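CytC3 (Streptomyces, PDB 3GJA) is a nonheme iron halogenase that probably chlorinates an unactivated carbon of an amino-acid substrate, using oxygen and 2-oxoglutarate as related enzymes do. Local coordinates at residues A[36-41]-A[226-231]; A[75-80]-A[151-156]. All blocks are in the same frame, centred on the assembly; numbering follows the deposited sequence.

Interaction 1 of 2, residues A[36-41]-A[226-231]; sequences EMTRRW and LKPGEA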
ATOM      1  N   GLU A  36      -2.426   6.257  19.562  1.00 39.06           N
ATOM      2  CA  GLU A  36      -1.497   5.158  19.345  1.00 38.90           C
ATOM      3  C   GLU A  36      -0.789   5.330  18.002  1.00 37.74           C
ATOM      4  O   GLU A  36       0.426   5.183  17.917  1.00 38.68           O
ATOM      5  CB  GLU A  36      -2.254   3.821  19.393  1.00 37.71           C
ATOM      6  CG  GLU A  36      -1.427   2.582  19.044  1.00 38.28           C
ATOM      7  CD  GLU A  36      -0.136   2.476  19.845  1.00 39.93           C
ATOM      8  OE1 GLU A  36      -0.068   3.048  20.953  1.00 43.20           O
ATOM      9  OE2 GLU A  36       0.807   1.809  19.373  1.00 39.52           O
ATOM     10  N   MET A  37      -1.543   5.655  16.955  1.00 37.33           N
ATOM     11  CA  MET A  37      -0.936   5.848  15.638  1.00 36.65           C
ATOM     12  C   MET A  37       0.050   7.001  15.709  1.00 35.44           C
ATOM     13  O   MET A  37       1.147   6.928  15.151  1.00 34.60           O
ATOM     14  CB  MET A  37      -1.992   6.174  14.579  1.00 37.49           C
ATOM     15  CG  MET A  37      -1.424   6.284  13.158  1.00 35.39           C
ATOM     16  SD  MET A  37      -0.982   4.671  12.450  1.00 36.79           S
ATOM     17  CE  MET A  37       0.776   4.596  12.758  1.00 33.09           C
ATOM     18  N   THR A  38      -0.348   8.065  16.405  1.00 34.34           N
ATOM     19  CA  THR A  38       0.497   9.245  16.541  1.00 34.37           C
ATOM     20  C   THR A  38       1.791   8.885  17.249  1.00 35.21           C
ATOM     21  O   THR A  38       2.875   9.300  16.833  1.00 36.76           O
ATOM     22  CB  THR A  38      -0.239  10.385  17.308  1.00 35.06           C
ATOM     23  OG1 THR A  38      -1.250  10.949  16.461  1.00 35.94           O
ATOM     24  CG2 THR A  38       0.731  11.492  17.718  1.00 29.67           C
ATOM     25  N   ARG A  39       1.673   8.101  18.313  1.00 36.09           N
ATOM     26  CA  ARG A  39       2.833   7.668  19.078  1.00 37.57           C
ATOM     27  C   ARG A  39       3.826   6.949  18.157  1.00 35.91           C
ATOM     28  O   ARG A  39       5.026   7.207  18.207  1.00 37.08           O
ATOM     29  CB  ARG A  39       2.395   6.717  20.193  1.00 39.88           C
ATOM     30  CG  ARG A  39       3.271   6.772  21.432  1.00 44.11           C
ATOM     31  CD  ARG A  39       3.168   5.503  22.284  1.00 46.81           C
ATOM     32  NE  ARG A  39       4.080   4.466  21.805  1.00 50.63           N
ATOM     33  CZ  ARG A  39       3.705   3.402  21.108  1.00 49.04           C
ATOM     34  NH1 ARG A  39       2.428   3.223  20.815  1.00 52.37           N
ATOM     35  NH2 ARG A  39       4.606   2.531  20.687  1.00 49.58           N
ATOM     36  N   ARG A  40       3.312   6.045  17.324  1.00 34.59           N
ATOM     37  CA  ARG A  40       4.144   5.277  16.387  1.00 34.70           C
ATOM     38  C   ARG A  40       4.784   6.168  15.328  1.00 34.35           C
ATOM     39  O   ARG A  40       5.981   6.076  15.059  1.00 34.43           O
ATOM     40  CB  ARG A  40       3.297   4.204  15.691  1.00 34.84           C
ATOM     41  CG  ARG A  40       2.937   3.039  16.581  1.00 37.46           C
ATOM     42  CD  ARG A  40       1.825   2.183  16.007  1.00 40.59           C
ATOM     43  NE  ARG A  40       1.624   1.005  16.846  1.00 46.09           N
ATOM     44  CZ  ARG A  40       2.223  -0.165  16.648  1.00 47.05           C
ATOM     45  NH1 ARG A  40       3.056  -0.325  15.625  1.00 45.76           N
ATOM     46  NH2 ARG A  40       2.015  -1.168  17.494  1.00 48.46           N
ATOM     47  N   TRP A  41       3.973   7.028  14.724  1.00 33.86           N
ATOM     48  CA  TRP A  41       4.459   7.932  13.695  1.00 34.31           C
ATOM     49  C   TRP A  41       5.534   8.852  14.253  1.00 34.87           C
ATOM     50  O   TRP A  41       6.459   9.236  13.534  1.00 34.81           O
ATOM     51  CB  TRP A  41       3.299   8.759  13.135  1.00 34.58           C
ATOM     52  CG  TRP A  41       3.703   9.836  12.178  1.00 34.64           C
ATOM     53  CD1 TRP A  41       3.258  11.127  12.176  1.00 35.94           C
ATOM     54  CD2 TRP A  41       4.619   9.726  11.079  1.00 34.36           C
ATOM     55  NE1 TRP A  41       3.839  11.830  11.148  1.00 35.18           N
ATOM     56  CE2 TRP A  41       4.680  10.998  10.458  1.00 35.41           C
ATOM     57  CE3 TRP A  41       5.394   8.679  10.556  1.00 33.95           C
ATOM     58  CZ2 TRP A  41       5.489  11.255   9.341  1.00 33.75           C
ATOM     59  CZ3 TRP A  41       6.201   8.935   9.438  1.00 31.90           C
ATOM     60  CH2 TRP A  41       6.239  10.215   8.847  1.00 31.33           C
ATOM     61  N   LEU A 226      -9.878  10.972   7.065  1.00 36.15           N
ATOM     62  CA  LEU A 226      -9.381   9.950   7.980  1.00 35.24           C
ATOM     63  C   LEU A 226      -8.724  10.522   9.226  1.00 35.27           C
ATOM     64  O   LEU A 226      -8.025  11.522   9.168  1.00 37.60           O
ATOM     65  CB  LEU A 226      -8.354   9.058   7.266  1.00 32.42           C
ATOM     66  CG  LEU A 226      -8.772   8.315   5.994  1.00 34.15           C
ATOM     67  CD1 LEU A 226      -7.530   7.743   5.301  1.00 32.34           C
ATOM     68  CD2 LEU A 226      -9.763   7.216   6.338  1.00 31.29           C
ATOM     69  N   LYS A 227      -8.938   9.873  10.360  1.00 37.00           N
ATOM     70  CA  LYS A 227      -8.303  10.316  11.588  1.00 36.98           C
ATOM     71  C   LYS A 227      -7.006   9.533  11.659  1.00 35.37           C
ATOM     72  O   LYS A 227      -6.835   8.543  10.947  1.00 35.02           O
ATOM     73  CB  LYS A 227      -9.171   9.968  12.791  1.00 39.46           C
ATOM     74  CG  LYS A 227     -10.528  10.635  12.760  1.00 45.34           C
ATOM     75  CD  LYS A 227     -11.320  10.319  14.011  1.00 49.66           C
ATOM     76  CE  LYS A 227     -12.680  10.994  13.968  1.00 52.58           C
ATOM     77  NZ  LYS A 227     -13.478  10.671  15.182  1.00 58.18           N
ATOM     78  N   PRO A 228      -6.061   9.974  12.495  1.00 34.91           N
ATOM     79  CA  PRO A 228      -4.813   9.210  12.568  1.00 33.65           C
ATOM     80  C   PRO A 228      -5.171   7.792  12.999  1.00 34.11           C
ATOM     81  O   PRO A 228      -5.979   7.605  13.910  1.00 34.12           O
ATOM     82  CB  PRO A 228      -4.019   9.953  13.641  1.00 32.80           C
ATOM     83  CG  PRO A 228      -4.505  11.366  13.509  1.00 32.96           C
ATOM     84  CD  PRO A 228      -5.994  11.189  13.329  1.00 32.21           C
ATOM     85  N   GLY A 229      -4.605   6.794  12.334  1.00 32.69           N
ATOM     86  CA  GLY A 229      -4.906   5.427  12.716  1.00 33.13           C
ATOM     87  C   GLY A 229      -5.972   4.773  11.863  1.00 33.71           C
ATOM     88  O   GLY A 229      -6.158   3.550  11.909  1.00 32.27           O
ATOM     89  N   GLU A 230      -6.691   5.574  11.088  1.00 33.50           N
ATOM     90  CA  GLU A 230      -7.713   5.010  10.218  1.00 33.91           C
ATOM     91  C   GLU A 230      -7.114   4.788   8.844  1.00 33.92           C
ATOM     92  O   GLU A 230      -6.118   5.408   8.483  1.00 33.28           O
ATOM     93  CB  GLU A 230      -8.913   5.944  10.096  1.00 35.18           C
ATOM     94  CG  GLU A 230      -9.632   6.196  11.399  1.00 36.69           C
ATOM     95  CD  GLU A 230     -10.907   6.983  11.197  1.00 41.19           C
ATOM     96  OE1 GLU A 230     -10.865   8.021  10.496  1.00 42.79           O
ATOM     97  OE2 GLU A 230     -11.950   6.568  11.743  1.00 43.08           O
ATOM     98  N   ALA A 231      -7.729   3.901   8.077  1.00 34.02           N
ATOM     99  CA  ALA A 231      -7.248   3.613   6.745  1.00 33.59           C
ATOM    100  C   ALA A 231      -8.392   3.433   5.769  1.00 34.19           C
ATOM    101  O   ALA A 231      -9.547   3.212   6.157  1.00 31.31           O
ATOM    102  CB  ALA A 231      -6.399   2.346   6.761  1.00 35.06           C
TER
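M37 meets G229 because its chi1 of -176° sets CG trans to the backbone nitrogen and a bend at chi2 (73°) then lets the rest of the side chain pass alongside the glycine. The contact packs helix 34-49 on a type II beta turn, K227 to E230, which leads into strand 230-235 of the antiparallel sheet in this PhyH-family, cupin-type fold. M37 CG lies 3.3 Å from G229 N, and M37 CB approaches G229 CA to 3.5 Å. Farther along, M37 SD is 4.0 Å from G229 CA, and beyond it the side chain swings toward F153. An unbranched, flexible methionine suits this place because it can follow the backbone so closely and still reach that ring.

The turn has the residues its geometry calls for. P228, whose ring already restricts phi, takes the second position; G229 takes the third, with a phi of 98° at which a CB would jam against the carbonyl oxygen of P228 and also come tight against M37 CB. The bond from E230 N to K227 O (3.0 Å) closes the turn, and the E230 side chain doubles back so that its OE1 accepts from K227 N at 2.7 Å, outside the carboxylate plane. G229 N also makes a backbone hydrogen bond to A152 of the neighbouring strand.

One helix position on, T38 lies beside P228, both side chains pointing the same way, but its hydroxyl bonds to the carbonyl of P34 one turn back. E36 and R40, which do not touch the turn, form a salt bridge along the helix, and R40 NH2 reaches on to E79. At the edge of the contact, T38 OG1 stands 4.1 Å from P228 CB.

Interaction 2 of 2, residues A[75-80]-A[151-156]; sequences DLLAEH and TAFTHS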
ATOM      1  N   ASP A  75      11.177  -1.655  12.293  1.00 37.01           N
ATOM      2  CA  ASP A  75      10.294  -2.536  13.051  1.00 37.12           C
ATOM      3  C   ASP A  75       8.831  -2.141  13.105  1.00 36.06           C
ATOM      4  O   ASP A  75       7.966  -2.965  12.840  1.00 36.00           O
ATOM      5  CB  ASP A  75      10.814  -2.715  14.483  1.00 39.84           C
ATOM      6  CG  ASP A  75      12.079  -3.554  14.543  1.00 41.01           C
ATOM      7  OD1 ASP A  75      12.229  -4.451  13.693  1.00 41.29           O
ATOM      8  OD2 ASP A  75      12.917  -3.327  15.442  1.00 44.19           O
ATOM      9  N   LEU A  76       8.549  -0.893  13.465  1.00 35.68           N
ATOM     10  CA  LEU A  76       7.166  -0.422  13.557  1.00 34.87           C
ATOM     11  C   LEU A  76       6.432  -0.505  12.209  1.00 33.38           C
ATOM     12  O   LEU A  76       5.207  -0.637  12.155  1.00 34.18           O
ATOM     13  CB  LEU A  76       7.154   1.013  14.088  1.00 36.52           C
ATOM     14  CG  LEU A  76       6.594   1.303  15.489  1.00 40.30           C
ATOM     15  CD1 LEU A  76       6.610   0.070  16.371  1.00 37.00           C
ATOM     16  CD2 LEU A  76       7.405   2.427  16.108  1.00 38.76           C
ATOM     17  N   LEU A  77       7.186  -0.428  11.121  1.00 31.22           N
ATOM     18  CA  LEU A  77       6.601  -0.521   9.792  1.00 33.34           C
ATOM     19  C   LEU A  77       6.466  -1.993   9.422  1.00 33.83           C
ATOM     20  O   LEU A  77       5.528  -2.384   8.725  1.00 33.46           O
ATOM     21  CB  LEU A  77       7.473   0.220   8.775  1.00 32.72           C
ATOM     22  CG  LEU A  77       6.976   1.569   8.240  1.00 34.71           C
ATOM     23  CD1 LEU A  77       6.145   2.309   9.286  1.00 34.31           C
ATOM     24  CD2 LEU A  77       8.172   2.395   7.787  1.00 31.34           C
ATOM     25  N   ALA A  78       7.400  -2.811   9.905  1.00 34.76           N
ATOM     26  CA  ALA A  78       7.352  -4.250   9.646  1.00 35.16           C
ATOM     27  C   ALA A  78       6.080  -4.778  10.304  1.00 34.49           C
ATOM     28  O   ALA A  78       5.353  -5.591   9.729  1.00 35.58           O
ATOM     29  CB  ALA A  78       8.578  -4.945  10.239  1.00 31.86           C
ATOM     30  N   GLU A  79       5.809  -4.294  11.509  1.00 33.94           N
ATOM     31  CA  GLU A  79       4.625  -4.710  12.240  1.00 34.36           C
ATOM     32  C   GLU A  79       3.352  -4.172  11.589  1.00 33.80           C
ATOM     33  O   GLU A  79       2.340  -4.870  11.516  1.00 33.55           O
ATOM     34  CB  GLU A  79       4.694  -4.215  13.683  1.00 33.77           C
ATOM     35  CG  GLU A  79       3.479  -4.602  14.498  1.00 36.41           C
ATOM     36  CD  GLU A  79       3.430  -3.912  15.837  1.00 37.22           C
ATOM     37  OE1 GLU A  79       4.414  -3.235  16.193  1.00 39.70           O
ATOM     38  OE2 GLU A  79       2.406  -4.049  16.536  1.00 38.63           O
ATOM     39  N   HIS A  80       3.404  -2.927  11.120  1.00 34.90           N
ATOM     40  CA  HIS A  80       2.237  -2.314  10.492  1.00 33.38           C
ATOM     41  C   HIS A  80       1.679  -3.160   9.352  1.00 33.06           C
ATOM     42  O   HIS A  80       0.484  -3.428   9.311  1.00 33.08           O
ATOM     43  CB  HIS A  80       2.577  -0.913   9.964  1.00 33.95           C
ATOM     44  CG  HIS A  80       1.370  -0.067   9.685  1.00 34.29           C
ATOM     45  ND1 HIS A  80       0.755   0.693  10.657  1.00 35.43           N
ATOM     46  CD2 HIS A  80       0.631   0.092   8.561  1.00 35.51           C
ATOM     47  CE1 HIS A  80      -0.311   1.281  10.145  1.00 35.10           C
ATOM     48  NE2 HIS A  80      -0.410   0.933   8.874  1.00 35.22           N
ATOM     49  N   THR A 151      -3.041   3.987   5.244  1.00 32.99           N
ATOM     50  CA  THR A 151      -3.227   4.384   6.637  1.00 32.19           C
ATOM     51  C   THR A 151      -2.831   5.841   6.840  1.00 32.46           C
ATOM     52  O   THR A 151      -1.772   6.278   6.388  1.00 32.13           O
ATOM     53  CB  THR A 151      -2.372   3.518   7.602  1.00 32.92           C
ATOM     54  OG1 THR A 151      -2.720   2.135   7.452  1.00 34.83           O
ATOM     55  CG2 THR A 151      -2.620   3.926   9.055  1.00 30.76           C
ATOM     56  N   ALA A 152      -3.683   6.593   7.525  1.00 31.67           N
ATOM     57  CA  ALA A 152      -3.396   7.993   7.802  1.00 31.78           C
ATOM     58  C   ALA A 152      -2.528   8.060   9.057  1.00 32.07           C
ATOM     59  O   ALA A 152      -2.962   7.661  10.133  1.00 31.55           O
ATOM     60  CB  ALA A 152      -4.695   8.757   8.018  1.00 30.66           C
ATOM     61  N   PHE A 153      -1.296   8.542   8.916  1.00 31.73           N
ATOM     62  CA  PHE A 153      -0.383   8.648  10.054  1.00 33.66           C
ATOM     63  C   PHE A 153      -0.612   9.996  10.716  1.00 35.49           C
ATOM     64  O   PHE A 153      -0.329  10.201  11.895  1.00 34.87           O
ATOM     65  CB  PHE A 153       1.075   8.535   9.582  1.00 31.95           C
ATOM     66  CG  PHE A 153       1.573   7.109   9.454  1.00 30.86           C
ATOM     67  CD1 PHE A 153       0.698   6.031   9.561  1.00 29.25           C
ATOM     68  CD2 PHE A 153       2.918   6.854   9.220  1.00 29.82           C
ATOM     69  CE1 PHE A 153       1.152   4.721   9.441  1.00 30.60           C
ATOM     70  CE2 PHE A 153       3.388   5.539   9.094  1.00 30.48           C
ATOM     71  CZ  PHE A 153       2.505   4.477   9.205  1.00 30.76           C
ATOM     72  N   THR A 154      -1.129  10.908   9.909  1.00 34.55           N
ATOM     73  CA  THR A 154      -1.455  12.265  10.305  1.00 35.49           C
ATOM     74  C   THR A 154      -2.938  12.336   9.934  1.00 35.87           C
ATOM     75  O   THR A 154      -3.434  11.435   9.265  1.00 35.40           O
ATOM     76  CB  THR A 154      -0.616  13.238   9.449  1.00 37.07           C
ATOM     77  OG1 THR A 154       0.348  13.899  10.273  1.00 39.98           O
ATOM     78  CG2 THR A 154      -1.480  14.225   8.741  1.00 37.45           C
ATOM     79  N   HIS A 155      -3.669  13.355  10.361  1.00 35.14           N
ATOM     80  CA  HIS A 155      -5.069  13.388   9.960  1.00 36.25           C
ATOM     81  C   HIS A 155      -5.126  13.727   8.467  1.00 36.02           C
ATOM     82  O   HIS A 155      -4.286  14.465   7.956  1.00 35.36           O
ATOM     83  CB  HIS A 155      -5.867  14.428  10.771  1.00 38.47           C
ATOM     84  CG  HIS A 155      -5.441  15.847  10.540  1.00 43.10           C
ATOM     85  ND1 HIS A 155      -6.288  16.918  10.735  1.00 46.05           N
ATOM     86  CD2 HIS A 155      -4.250  16.375  10.164  1.00 44.11           C
ATOM     87  CE1 HIS A 155      -5.639  18.043  10.491  1.00 42.93           C
ATOM     88  NE2 HIS A 155      -4.401  17.742  10.143  1.00 45.29           N
ATOM     89  N   SER A 156      -6.094  13.159   7.763  1.00 34.56           N
ATOM     90  CA  SER A 156      -6.253  13.450   6.346  1.00 36.22           C
ATOM     91  C   SER A 156      -7.607  14.126   6.234  1.00 36.08           C
ATOM     92  O   SER A 156      -8.651  13.488   6.394  1.00 34.11           O
ATOM     93  CB  SER A 156      -6.236  12.171   5.508  1.00 35.60           C
ATOM     94  OG  SER A 156      -6.354  12.487   4.134  1.00 33.83           O
TER
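A buried polar and aromatic contact joins H80 and L77 of helix 75-82 to T151 and F153, where strand 147-152 of the antiparallel, cupin-type sheet runs out into a loop. With CG trans to the backbone nitrogen (chi1 -163°), the imidazole of H80 extends from the helix to meet the strand, and T151 comes from the opposite direction. H80 NE2 donates to T151 OG1 over 3.0 Å; the bond is nearly straight, at 163°, and the oxygen lies in the ring plane, so it helps fix the ring's rotation. Threonine suits the spot because its other branch is apolar: T151 CG2 packs 3.7 Å from H80 CE1, next to the hydrogen bond.

F153 meets the same imidazole differently. Its edge is directed at one face of H80 in a T-shaped pair, the planes at 79° and the centroids 5.5 Å apart. A histidine thus serves twice, giving an N-H at its edge and a flat face to a phenyl group. An alanine in place of H80 would probably leave the buried T151 hydroxyl without its donor and open a gap beside the edge of F153.

Around this group, F256 of strand 253-262 meets both aromatic rings, and F105 touches F153 and L77. E79, on the same helix, instead makes a salt bridge to R83. L77 adds a purely apolar touch, its CD1 lying near the plane of the phenyl ring, 4.2 Å from F153 CZ.

Both interactions set helices against the ends of neighbouring strands of one sheet: the turn entering 230-235 in interaction 1, and the end of 147-152 with the loop that follows in interaction 2. Interaction 1 is only partly buried and joins by close van der Waals packing of a side chain on turn backbone, with no hydrogen bond across it. Interaction 2 is wholly buried, nearer the centre of the chain, and combines a hydrogen bond with aromatic packing. They meet directly: E230 O and A152 N, 2.9 Å apart, probably bond across the two strands, and M37 and W41 of helix 34-49 pack on F153.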